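Local coordinates for protein threonine phosphate decarboxylase-like enzyme (PDB 6OUX) that decarboxylates L-serine O-phosphate to ethanolamine O-phosphate with pyridoxal phosphate, supplying the precursor of the link between nucleotide loop and corrin ring in norcobamides, at residues 43-48 with 371-376; 51-56 with 300-305; 214-219 with 323-328; 251-256 with 281-286. All blocks are in the same frame, centred on the assembly; numbering follows the deposited sequence.

Contacts 1, 2 and 3 form one connected region, whereas contact 4 lies apart. Strand 45-46 of contact 1 is followed in the chain by helix 53-68 of contact 2. Centre to centre, contact 2 is 12 Å from contact 1, and contact 3 is 12 Å from contact 2 and 18 Å from contact 1. Tyr302, Asn327 and Gly372 join these three through hydrogen bonds. Contact 1 closes a loop of the chain within which the other three fall, and contacts 2 and 3 alternate along the sequence. Contact 1 includes an outer strand of the five-stranded sheet; contact 4 packs a helix against the segment leading into strand 254-257 of the seven-stranded sheet. Contacts 1 to 3 thus join N-terminal and C-terminal parts near Arg369, which probably binds phosphoserine.

Contact 1: residues 43-48 with 371-376; sequences IKIDAC and AGRTRE
A single backbone hydrogen bond joins residues 43-48 to residues 371-376. Ala371 N donates to Ala47 O over 2.9 Å, and at 168° the bond is nearly straight on the donor side. It reaches the oxygen from above the carbonyl plane, at a C=O...N angle of 139°. A second hydrogen bond lies within residues 43-48: Cys48 N binds Asp46 OD1 at 2.9 Å, on the lone pair turned away from OD2, which makes an Asx turn. The second carboxylate oxygen, OD2, is taken by His27, so both ends of this group are held.

The two segments meet at an edge of the five-stranded sheet, where strand 45-46 runs parallel to 352-356 and strand 367-371 gives way to helix 375-388. Cys48 O also receives a hydrogen bond from Arg369, a residue that probably binds O-phospho-L-serine and stands two residues before Ala371.

Van der Waals contacts flank the backbone bond. The methyl of Ala371 sits 3.4 Å from Ala47 O, and the CB of Ala47 lies 3.6 Å from Ala371 O, each methyl beside the other residue's carbonyl; the two methyls themselves are 4.5 Å apart, CB to CB. Arg373 folds back through bends at chi2 and chi3 and offers its aliphatic part: CG meets Ile45 CG2 at 4.1 Å as the two chains run alongside in opposed senses, and CD passes near Ala47 CA. Farther along, one face of its guanidinium lies under Asp46 O, which is 3.8 Å from Arg373 NE.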
# COMPACT_ATOMS: atom_id res chain seq x y z
N ILE A 43 -5.56 -20.12 19.06
CA ILE A 43 -5.94 -20.48 17.70
C ILE A 43 -4.82 -21.37 17.16
O ILE A 43 -3.72 -20.92 16.99
CB ILE A 43 -6.08 -19.27 16.76
CG1 ILE A 43 -6.96 -18.19 17.36
CG2 ILE A 43 -6.61 -19.77 15.40
CD1 ILE A 43 -8.36 -18.62 17.64
N LYS A 44 -5.12 -22.63 16.88
CA LYS A 44 -4.09 -23.54 16.32
C LYS A 44 -4.10 -23.64 14.78
O LYS A 44 -3.05 -23.84 14.16
CB LYS A 44 -4.27 -24.96 16.90
CG LYS A 44 -3.99 -25.08 18.40
CD LYS A 44 -4.65 -26.35 18.98
CE LYS A 44 -3.75 -27.11 19.93
NZ LYS A 44 -4.53 -28.20 20.59
N ILE A 45 -5.31 -23.57 14.18
CA ILE A 45 -5.46 -23.61 12.73
C ILE A 45 -6.34 -22.44 12.34
O ILE A 45 -7.51 -22.39 12.74
CB ILE A 45 -6.10 -24.94 12.25
CG1 ILE A 45 -5.20 -26.11 12.61
CG2 ILE A 45 -6.35 -24.90 10.74
CD1 ILE A 45 -5.89 -27.45 12.41
N ASP A 46 -5.79 -21.52 11.55
CA ASP A 46 -6.61 -20.44 11.03
C ASP A 46 -7.01 -20.85 9.64
O ASP A 46 -6.19 -20.82 8.70
CB ASP A 46 -5.83 -19.10 11.03
CG ASP A 46 -6.63 -17.93 10.46
OD1 ASP A 46 -7.79 -18.07 9.93
OD2 ASP A 46 -6.07 -16.82 10.57
N ALA A 47 -8.26 -21.24 9.47
CA ALA A 47 -8.74 -21.52 8.10
C ALA A 47 -9.71 -20.44 7.55
O ALA A 47 -10.58 -20.75 6.75
CB ALA A 47 -9.36 -22.91 8.04
N CYS A 48 -9.51 -19.19 7.93
CA CYS A 48 -10.28 -18.08 7.40
C CYS A 48 -9.65 -17.40 6.22
O CYS A 48 -10.31 -17.12 5.23
CB CYS A 48 -10.45 -16.99 8.46
SG CYS A 48 -11.61 -17.37 9.75
N ALA A 371 -10.89 -22.39 4.38
CA ALA A 371 -9.73 -22.33 3.50
C ALA A 371 -8.97 -23.65 3.59
O ALA A 371 -8.83 -24.21 4.69
CB ALA A 371 -8.81 -21.21 3.94
N GLY A 372 -8.45 -24.14 2.49
CA GLY A 372 -7.75 -25.42 2.46
C GLY A 372 -6.38 -25.17 3.03
O GLY A 372 -5.76 -24.14 2.70
N ARG A 373 -5.97 -26.01 3.99
CA ARG A 373 -4.65 -25.90 4.62
C ARG A 373 -3.68 -27.03 4.18
O ARG A 373 -3.80 -27.58 3.07
CB ARG A 373 -4.81 -25.84 6.15
CG ARG A 373 -5.73 -24.76 6.66
CD ARG A 373 -5.63 -23.43 5.95
NE ARG A 373 -4.33 -22.82 6.08
CZ ARG A 373 -3.86 -21.88 5.26
NH1 ARG A 373 -4.61 -21.38 4.23
NH2 ARG A 373 -2.63 -21.42 5.47
N THR A 374 -2.74 -27.39 5.04
CA THR A 374 -1.86 -28.49 4.76
C THR A 374 -2.68 -29.77 4.99
O THR A 374 -3.75 -29.75 5.64
CB THR A 374 -0.64 -28.49 5.72
OG1 THR A 374 -1.08 -28.65 7.07
CG2 THR A 374 0.18 -27.18 5.62
N ARG A 375 -2.12 -30.91 4.57
CA ARG A 375 -2.78 -32.19 4.77
C ARG A 375 -3.08 -32.45 6.23
O ARG A 375 -4.16 -32.92 6.53
CB ARG A 375 -2.05 -33.38 4.12
CG ARG A 375 -2.89 -34.69 4.14
CD ARG A 375 -2.14 -35.95 3.71
NE ARG A 375 -1.70 -35.83 2.33
CZ ARG A 375 -0.42 -35.87 1.92
NH1 ARG A 375 0.59 -36.07 2.78
NH2 ARG A 375 -0.16 -35.69 0.64
N GLU A 376 -2.12 -32.17 7.13
CA GLU A 376 -2.30 -32.42 8.56
C GLU A 376 -3.42 -31.55 9.14
O GLU A 376 -4.28 -32.02 9.87
CB GLU A 376 -1.00 -32.15 9.33
CG GLU A 376 -0.39 -33.41 9.94
CD GLU A 376 1.12 -33.31 10.09
OE1 GLU A 376 1.60 -33.23 11.26
OE2 GLU A 376 1.82 -33.31 9.03

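Contact 2: residues 51-56 with 300-305; sequences SNPYAS and KQYIKE
Tyr302, on helix 289-314, is the side chain that Ser51 to Tyr54 pack against. Its CG stands anti to the backbone N (chi1 -171°), which carries the ring toward the start of helix 53-68. CB is the first atom to meet a partner: Asn52 ND2 lies 3.3 Å away, and the amide of Asn52, itself directed by a CG anti to its backbone N, spreads over CB and CG. Amide and ring planes are 29° apart, a stacked arrangement, while Asn52 CB makes a CH-pi contact over the ring face, 4.3 Å from the centroid. Along one rim, CD1 meets Tyr54 CD2 at 3.9 Å, edge beside edge. CE1 then touches Pro53 CD at 3.6 Å. At the tip, CZ and OH pass Ser51 O, but the hydroxyl is engaged by a hydrogen bond with Gly372 O.

Tyr54 is covered in turn by Gln301. The extended Gln301 chain places CG 4.0 Å from the Tyr54 centroid, almost exactly on the ring normal, and stacks its terminal amide on the same face at 19° to the ring. The Tyr54 hydroxyl, passing Glu305 CG, pairs with the backbone N of Arg375, at the start of another helix.

Asn52 also serves the backbone. Its OD1 accepts weak bonds from Tyr54 N and Ala55 N, while ND2 donates to Ala298 O. Asn52, whose amide stacks on Tyr302, is thus the N-cap of helix 53-68 and also bonds to helix 289-314, an N-capping arrangement at a helix-helix junction.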
# COMPACT_ATOMS: atom_id res chain seq x y z
N SER A 51 -4.85 -18.73 1.26
CA SER A 51 -3.44 -18.81 0.99
C SER A 51 -3.20 -20.17 0.37
O SER A 51 -4.11 -20.97 0.26
CB SER A 51 -2.70 -18.72 2.31
OG SER A 51 -1.37 -18.39 2.02
N ASN A 52 -1.97 -20.43 -0.04
CA ASN A 52 -1.51 -21.76 -0.32
C ASN A 52 -0.30 -21.94 0.65
O ASN A 52 0.75 -21.35 0.43
CB ASN A 52 -1.12 -21.91 -1.82
CG ASN A 52 -0.40 -23.25 -2.12
OD1 ASN A 52 -0.05 -24.04 -1.21
ND2 ASN A 52 -0.13 -23.48 -3.36
N PRO A 53 -0.45 -22.74 1.70
CA PRO A 53 0.62 -22.87 2.66
C PRO A 53 1.89 -23.51 2.08
O PRO A 53 3.01 -23.16 2.52
CB PRO A 53 0.00 -23.66 3.82
CG PRO A 53 -1.21 -24.33 3.25
CD PRO A 53 -1.64 -23.55 2.05
N TYR A 54 1.76 -24.31 1.04
CA TYR A 54 2.95 -24.83 0.34
C TYR A 54 3.72 -23.76 -0.46
O TYR A 54 4.94 -23.74 -0.50
CB TYR A 54 2.58 -26.02 -0.53
CG TYR A 54 1.87 -27.15 0.20
CD1 TYR A 54 2.57 -28.05 1.01
CD2 TYR A 54 0.52 -27.32 0.09
CE1 TYR A 54 1.92 -29.10 1.66
CE2 TYR A 54 -0.15 -28.37 0.70
CZ TYR A 54 0.53 -29.26 1.52
OH TYR A 54 -0.17 -30.32 2.14
N ALA A 55 3.02 -22.81 -1.07
CA ALA A 55 3.74 -21.72 -1.70
C ALA A 55 4.30 -20.75 -0.67
O ALA A 55 5.31 -20.13 -0.91
CB ALA A 55 2.84 -20.96 -2.64
N SER A 56 3.54 -20.52 0.39
CA SER A 56 3.96 -19.60 1.41
C SER A 56 5.33 -20.07 2.03
O SER A 56 6.26 -19.29 2.10
CB SER A 56 2.81 -19.55 2.42
OG SER A 56 3.25 -18.80 3.49
N LYS A 300 0.48 -27.39 -7.79
CA LYS A 300 -0.08 -28.70 -8.05
C LYS A 300 -0.25 -29.57 -6.82
O LYS A 300 -1.26 -30.24 -6.70
CB LYS A 300 0.70 -29.50 -9.10
CG LYS A 300 0.66 -28.90 -10.48
CD LYS A 300 1.11 -29.89 -11.55
CE LYS A 300 2.52 -29.70 -12.01
NZ LYS A 300 2.66 -29.28 -13.43
N GLN A 301 0.70 -29.49 -5.90
CA GLN A 301 0.59 -30.16 -4.63
C GLN A 301 -0.60 -29.69 -3.85
O GLN A 301 -1.35 -30.50 -3.26
CB GLN A 301 1.89 -29.92 -3.85
CG GLN A 301 1.99 -30.41 -2.43
CD GLN A 301 3.33 -30.06 -1.81
OE1 GLN A 301 3.95 -29.03 -2.15
NE2 GLN A 301 3.77 -30.87 -0.89
N TYR A 302 -0.78 -28.37 -3.80
CA TYR A 302 -1.94 -27.78 -3.14
C TYR A 302 -3.29 -28.17 -3.81
O TYR A 302 -4.26 -28.47 -3.10
CB TYR A 302 -1.82 -26.27 -3.04
CG TYR A 302 -2.91 -25.67 -2.18
CD1 TYR A 302 -2.97 -25.84 -0.83
CD2 TYR A 302 -3.93 -24.96 -2.76
CE1 TYR A 302 -4.00 -25.29 -0.06
CE2 TYR A 302 -4.96 -24.41 -2.01
CZ TYR A 302 -4.96 -24.55 -0.66
OH TYR A 302 -6.02 -23.98 0.01
N ILE A 303 -3.38 -28.14 -5.12
CA ILE A 303 -4.61 -28.61 -5.76
C ILE A 303 -4.89 -30.08 -5.41
O ILE A 303 -6.08 -30.46 -5.12
CB ILE A 303 -4.51 -28.47 -7.28
CG1 ILE A 303 -4.49 -27.01 -7.67
CG2 ILE A 303 -5.59 -29.25 -8.03
CD1 ILE A 303 -4.15 -26.80 -9.13
N LYS A 304 -3.85 -30.91 -5.38
CA LYS A 304 -4.05 -32.34 -5.04
C LYS A 304 -4.54 -32.47 -3.63
O LYS A 304 -5.47 -33.24 -3.36
CB LYS A 304 -2.82 -33.21 -5.31
CG LYS A 304 -2.55 -33.39 -6.80
CD LYS A 304 -1.27 -34.19 -7.06
CE LYS A 304 -0.85 -33.97 -8.52
NZ LYS A 304 0.54 -34.40 -8.79
N GLU A 305 -4.01 -31.66 -2.70
CA GLU A 305 -4.53 -31.72 -1.39
C GLU A 305 -5.98 -31.20 -1.27
O GLU A 305 -6.73 -31.79 -0.50
CB GLU A 305 -3.57 -30.99 -0.42
CG GLU A 305 -3.97 -30.92 1.02
CD GLU A 305 -4.43 -32.24 1.63
OE1 GLU A 305 -3.81 -33.28 1.26
OE2 GLU A 305 -5.42 -32.21 2.47

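Contact 3: residues 214-219 with 323-328; sequences FAYEDE and PSMANF
Ser324 prepares the second segment for the contact: its OG accepts from Ala326 N at 3.2 Å in an ST turn and donates to Phe328 O, almost along the C=O axis. The loop is thereby curled from within.

Met325 follows, with CG anti to the carbonyl carbon and further bends at chi2 and chi3. This hooked chain lays SD over one face of the Tyr216 ring, 4.0 Å from its centroid, a Met-aromatic contact closest at Tyr216 CE1. Tyr216 offers that face from the crowded position between its backbone N and carbonyl carbon. The terminal methyl CE turns down to the backbone, 3.3 Å from Tyr216 O, and also meets Ala215 CB. Tyr216 N, buried here, has no hydrogen-bonding partner in the model.

At Ala326 a water bridges the two segments, donating to Phe214 O at 2.8 Å and to Ala326 O at 3.0 Å.

Asn327 carries the other aromatic contact. Its CB sits 3.7 Å from the Phe214 centroid, over the face, and its amide continues flat across the ring toward CE2, the two planes only 8° apart. ND2 is engaged by Ser51 O, which would fix the amide's orientation.

Residues 214-219 lie between strand 204-208 and helix 227-232, and residues 323-328 link strands 320-321 and 328-332; from helix 289-314, Tyr302 meets the Phe214 ring, and Ile303 and Cys307 pack on Tyr216.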
# COMPACT_ATOMS: atom_id res chain seq x y z
N PHE A 214 -5.82 -22.38 -8.74
CA PHE A 214 -6.38 -23.55 -8.06
C PHE A 214 -7.33 -24.35 -8.90
O PHE A 214 -7.66 -25.45 -8.51
CB PHE A 214 -7.02 -23.14 -6.72
CG PHE A 214 -6.11 -22.29 -5.90
CD1 PHE A 214 -4.89 -22.80 -5.47
CD2 PHE A 214 -6.37 -20.97 -5.68
CE1 PHE A 214 -4.00 -22.00 -4.78
CE2 PHE A 214 -5.49 -20.16 -4.97
CZ PHE A 214 -4.29 -20.68 -4.55
N ALA A 215 -7.67 -23.87 -10.09
CA ALA A 215 -8.61 -24.59 -10.97
C ALA A 215 -7.85 -25.45 -11.99
O ALA A 215 -6.62 -25.29 -12.25
CB ALA A 215 -9.54 -23.61 -11.70
N TYR A 216 -8.57 -26.38 -12.58
CA TYR A 216 -7.93 -27.21 -13.60
C TYR A 216 -8.98 -27.66 -14.59
O TYR A 216 -10.11 -27.84 -14.21
CB TYR A 216 -7.16 -28.40 -12.96
CG TYR A 216 -7.99 -29.31 -12.11
CD1 TYR A 216 -8.21 -29.02 -10.77
CD2 TYR A 216 -8.63 -30.42 -12.65
CE1 TYR A 216 -9.02 -29.79 -9.99
CE2 TYR A 216 -9.44 -31.24 -11.85
CZ TYR A 216 -9.63 -30.91 -10.52
OH TYR A 216 -10.41 -31.67 -9.72
N GLU A 217 -8.56 -27.76 -15.84
CA GLU A 217 -9.39 -28.26 -16.93
C GLU A 217 -8.91 -29.62 -17.48
O GLU A 217 -9.62 -30.18 -18.28
CB GLU A 217 -9.51 -27.21 -18.04
CG GLU A 217 -10.43 -26.05 -17.61
CD GLU A 217 -10.71 -25.03 -18.70
OE1 GLU A 217 -10.67 -25.44 -19.92
OE2 GLU A 217 -10.94 -23.83 -18.36
N ASP A 218 -7.74 -30.11 -17.05
CA ASP A 218 -7.14 -31.37 -17.50
C ASP A 218 -6.50 -32.06 -16.30
O ASP A 218 -6.19 -31.41 -15.27
CB ASP A 218 -6.11 -31.18 -18.62
CG ASP A 218 -4.92 -30.31 -18.23
OD1 ASP A 218 -4.87 -29.71 -17.13
OD2 ASP A 218 -3.95 -30.26 -19.03
N GLU A 219 -6.31 -33.37 -16.40
CA GLU A 219 -5.73 -34.13 -15.28
C GLU A 219 -4.27 -33.80 -15.00
O GLU A 219 -3.80 -33.95 -13.88
CB GLU A 219 -5.89 -35.63 -15.52
CG GLU A 219 -7.27 -36.14 -15.16
CD GLU A 219 -7.47 -36.22 -13.65
OE1 GLU A 219 -8.07 -35.28 -13.06
OE2 GLU A 219 -7.02 -37.23 -13.05
N PRO A 323 -19.53 -27.42 -4.86
CA PRO A 323 -18.40 -27.72 -5.72
C PRO A 323 -17.48 -26.53 -5.78
O PRO A 323 -17.98 -25.42 -5.78
CB PRO A 323 -19.01 -27.94 -7.11
CG PRO A 323 -20.47 -27.87 -6.97
CD PRO A 323 -20.82 -27.62 -5.53
N SER A 324 -16.18 -26.76 -5.89
CA SER A 324 -15.20 -25.71 -5.85
C SER A 324 -13.95 -26.05 -6.66
O SER A 324 -13.54 -27.21 -6.71
CB SER A 324 -14.79 -25.48 -4.42
OG SER A 324 -13.88 -24.43 -4.29
N MET A 325 -13.37 -25.02 -7.28
CA MET A 325 -12.03 -25.07 -7.87
C MET A 325 -11.19 -23.94 -7.36
O MET A 325 -10.40 -23.37 -8.07
CB MET A 325 -12.17 -24.97 -9.33
CG MET A 325 -12.87 -26.20 -9.85
SD MET A 325 -11.59 -27.28 -10.56
CE MET A 325 -12.02 -26.46 -11.93
N ALA A 326 -11.38 -23.62 -6.10
CA ALA A 326 -10.58 -22.56 -5.48
C ALA A 326 -9.78 -23.15 -4.32
O ALA A 326 -9.71 -24.33 -4.19
CB ALA A 326 -11.46 -21.45 -5.04
N ASN A 327 -9.21 -22.31 -3.46
CA ASN A 327 -8.50 -22.75 -2.28
C ASN A 327 -9.31 -22.63 -1.01
O ASN A 327 -8.79 -22.37 0.08
CB ASN A 327 -7.15 -22.00 -2.18
CG ASN A 327 -7.29 -20.54 -2.01
OD1 ASN A 327 -8.27 -19.98 -2.43
ND2 ASN A 327 -6.24 -19.88 -1.50
N PHE A 328 -10.62 -22.82 -1.17
CA PHE A 328 -11.54 -22.82 -0.10
C PHE A 328 -12.77 -23.62 -0.58
O PHE A 328 -12.96 -23.85 -1.80
CB PHE A 328 -11.92 -21.35 0.28
CG PHE A 328 -12.39 -20.56 -0.88
CD1 PHE A 328 -13.68 -20.69 -1.33
CD2 PHE A 328 -11.55 -19.67 -1.53
CE1 PHE A 328 -14.10 -19.99 -2.46
CE2 PHE A 328 -11.96 -18.96 -2.67
CZ PHE A 328 -13.25 -19.11 -3.11
O HOH W 1 -8.62 -26.46 -6.08

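Contact 4: residues 251-256 with 281-286; sequences VRLGYA and YCLRLF
Leu253 is the main projection of this interface. Its CG lies anti to the carbonyl carbon (chi1 -67°), and the branch CD1 points into a hollow on the helical segment bordered by Cys282, Leu283 and Phe286. The closest wall is Leu283 CD1, 4.1 Å from Leu253 CD1; the two leucines meet at a slant, methyl against methyl. Cys282 CB, one residue earlier and 4.4 Å from Leu253 CD1, forms another wall. One turn later the Phe286 ring comes in with CE2, also 4.4 Å from Leu253 CD1, meeting it obliquely. The hollow thus spans the i, i+1 and i+4 positions of one helical face.

Two residues earlier, Val251 makes a smaller bump: its CG2 approaches Cys282 SG at 4.2 Å. Cys282 therefore serves both projections, CB for the leucine and SG for the valine.

The contact lies in what corresponds to the large domain of the aminotransferase-type fold, whose seven-stranded sheet includes strand 254-257, antiparallel to both 236-241 and 102-105. The alternation of the extended segment brings Val251 and Leu253 to the helix side, while Arg252 forms a salt bridge with Glu110 and packs on Asn274 of the second subunit. Around these side chains, Leu242 touches Leu283, Ile275 touches Leu253, and the Phe246 ring stacks on Phe286.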
# COMPACT_ATOMS: atom_id res chain seq x y z
N VAL A 251 2.53 -9.09 2.80
CA VAL A 251 2.91 -8.29 1.57
C VAL A 251 1.75 -8.32 0.58
O VAL A 251 1.31 -9.37 0.17
CB VAL A 251 4.31 -8.62 0.97
CG1 VAL A 251 5.05 -9.65 1.82
CG2 VAL A 251 4.30 -8.98 -0.51
N ARG A 252 1.25 -7.15 0.25
CA ARG A 252 -0.02 -7.01 -0.48
C ARG A 252 0.23 -6.56 -1.89
O ARG A 252 0.63 -5.44 -2.13
CB ARG A 252 -0.95 -6.02 0.22
CG ARG A 252 -1.41 -6.46 1.62
CD ARG A 252 -2.80 -5.94 1.99
NE ARG A 252 -3.01 -4.56 1.52
CZ ARG A 252 -4.20 -4.01 1.26
NH1 ARG A 252 -5.33 -4.70 1.42
NH2 ARG A 252 -4.26 -2.74 0.85
N LEU A 253 -0.02 -7.47 -2.84
CA LEU A 253 0.27 -7.23 -4.25
C LEU A 253 -0.78 -7.79 -5.16
O LEU A 253 -1.22 -8.90 -4.98
CB LEU A 253 1.53 -7.95 -4.67
CG LEU A 253 2.83 -7.47 -4.08
CD1 LEU A 253 3.90 -8.48 -4.40
CD2 LEU A 253 3.18 -6.10 -4.61
N GLY A 254 -1.14 -7.04 -6.19
CA GLY A 254 -2.01 -7.58 -7.21
C GLY A 254 -1.73 -6.83 -8.47
O GLY A 254 -1.06 -5.74 -8.44
N TYR A 255 -2.20 -7.37 -9.58
CA TYR A 255 -2.04 -6.63 -10.85
C TYR A 255 -3.34 -6.64 -11.66
O TYR A 255 -4.28 -7.38 -11.34
CB TYR A 255 -0.85 -7.15 -11.67
CG TYR A 255 -1.10 -8.53 -12.34
CD1 TYR A 255 -0.88 -9.70 -11.66
CD2 TYR A 255 -1.57 -8.62 -13.61
CE1 TYR A 255 -1.08 -10.95 -12.26
CE2 TYR A 255 -1.81 -9.85 -14.21
CZ TYR A 255 -1.58 -10.99 -13.53
OH TYR A 255 -1.83 -12.16 -14.13
N ALA A 256 -3.40 -5.78 -12.64
CA ALA A 256 -4.45 -5.77 -13.66
C ALA A 256 -3.84 -5.62 -15.04
O ALA A 256 -2.79 -4.97 -15.19
CB ALA A 256 -5.41 -4.63 -13.43
N TYR A 281 10.85 -7.28 -3.86
CA TYR A 281 11.61 -8.51 -3.82
C TYR A 281 10.68 -9.67 -4.29
O TYR A 281 11.05 -10.49 -5.13
CB TYR A 281 12.10 -8.83 -2.41
CG TYR A 281 12.65 -10.23 -2.32
CD1 TYR A 281 13.96 -10.51 -2.76
CD2 TYR A 281 11.87 -11.30 -1.90
CE1 TYR A 281 14.48 -11.81 -2.74
CE2 TYR A 281 12.38 -12.61 -1.92
CZ TYR A 281 13.68 -12.86 -2.34
OH TYR A 281 14.20 -14.15 -2.33
N CYS A 282 9.49 -9.71 -3.74
CA CYS A 282 8.58 -10.83 -4.00
C CYS A 282 8.10 -10.80 -5.44
O CYS A 282 8.02 -11.83 -6.09
CB CYS A 282 7.37 -10.78 -3.07
SG CYS A 282 7.70 -11.32 -1.38
N LEU A 283 7.83 -9.61 -5.92
CA LEU A 283 7.39 -9.46 -7.29
C LEU A 283 8.44 -9.99 -8.28
O LEU A 283 8.09 -10.72 -9.26
CB LEU A 283 7.09 -8.00 -7.62
CG LEU A 283 6.22 -7.88 -8.85
CD1 LEU A 283 4.78 -8.02 -8.39
CD2 LEU A 283 6.44 -6.55 -9.58
N ARG A 284 9.70 -9.63 -8.02
CA ARG A 284 10.81 -10.05 -8.88
C ARG A 284 11.11 -11.53 -8.72
O ARG A 284 11.53 -12.19 -9.67
CB ARG A 284 12.05 -9.27 -8.61
CG ARG A 284 11.96 -7.80 -8.98
CD ARG A 284 13.28 -7.10 -8.63
NE ARG A 284 13.16 -5.70 -8.98
CZ ARG A 284 13.36 -5.21 -10.20
NH1 ARG A 284 13.79 -5.97 -11.21
NH2 ARG A 284 13.16 -3.91 -10.39
N LEU A 285 10.87 -12.06 -7.53
CA LEU A 285 10.96 -13.48 -7.33
C LEU A 285 9.94 -14.22 -8.19
O LEU A 285 10.27 -15.15 -8.93
CB LEU A 285 10.73 -13.78 -5.85
CG LEU A 285 10.92 -15.23 -5.47
CD1 LEU A 285 12.40 -15.64 -5.59
CD2 LEU A 285 10.40 -15.36 -4.07
N PHE A 286 8.70 -13.77 -8.12
CA PHE A 286 7.53 -14.47 -8.68
C PHE A 286 7.60 -14.65 -10.17
O PHE A 286 6.90 -15.50 -10.69
CB PHE A 286 6.23 -13.73 -8.34
CG PHE A 286 5.87 -13.71 -6.89
CD1 PHE A 286 6.48 -14.53 -5.95
CD2 PHE A 286 4.88 -12.82 -6.44
CE1 PHE A 286 6.11 -14.46 -4.61
CE2 PHE A 286 4.53 -12.74 -5.11
CZ PHE A 286 5.12 -13.57 -4.20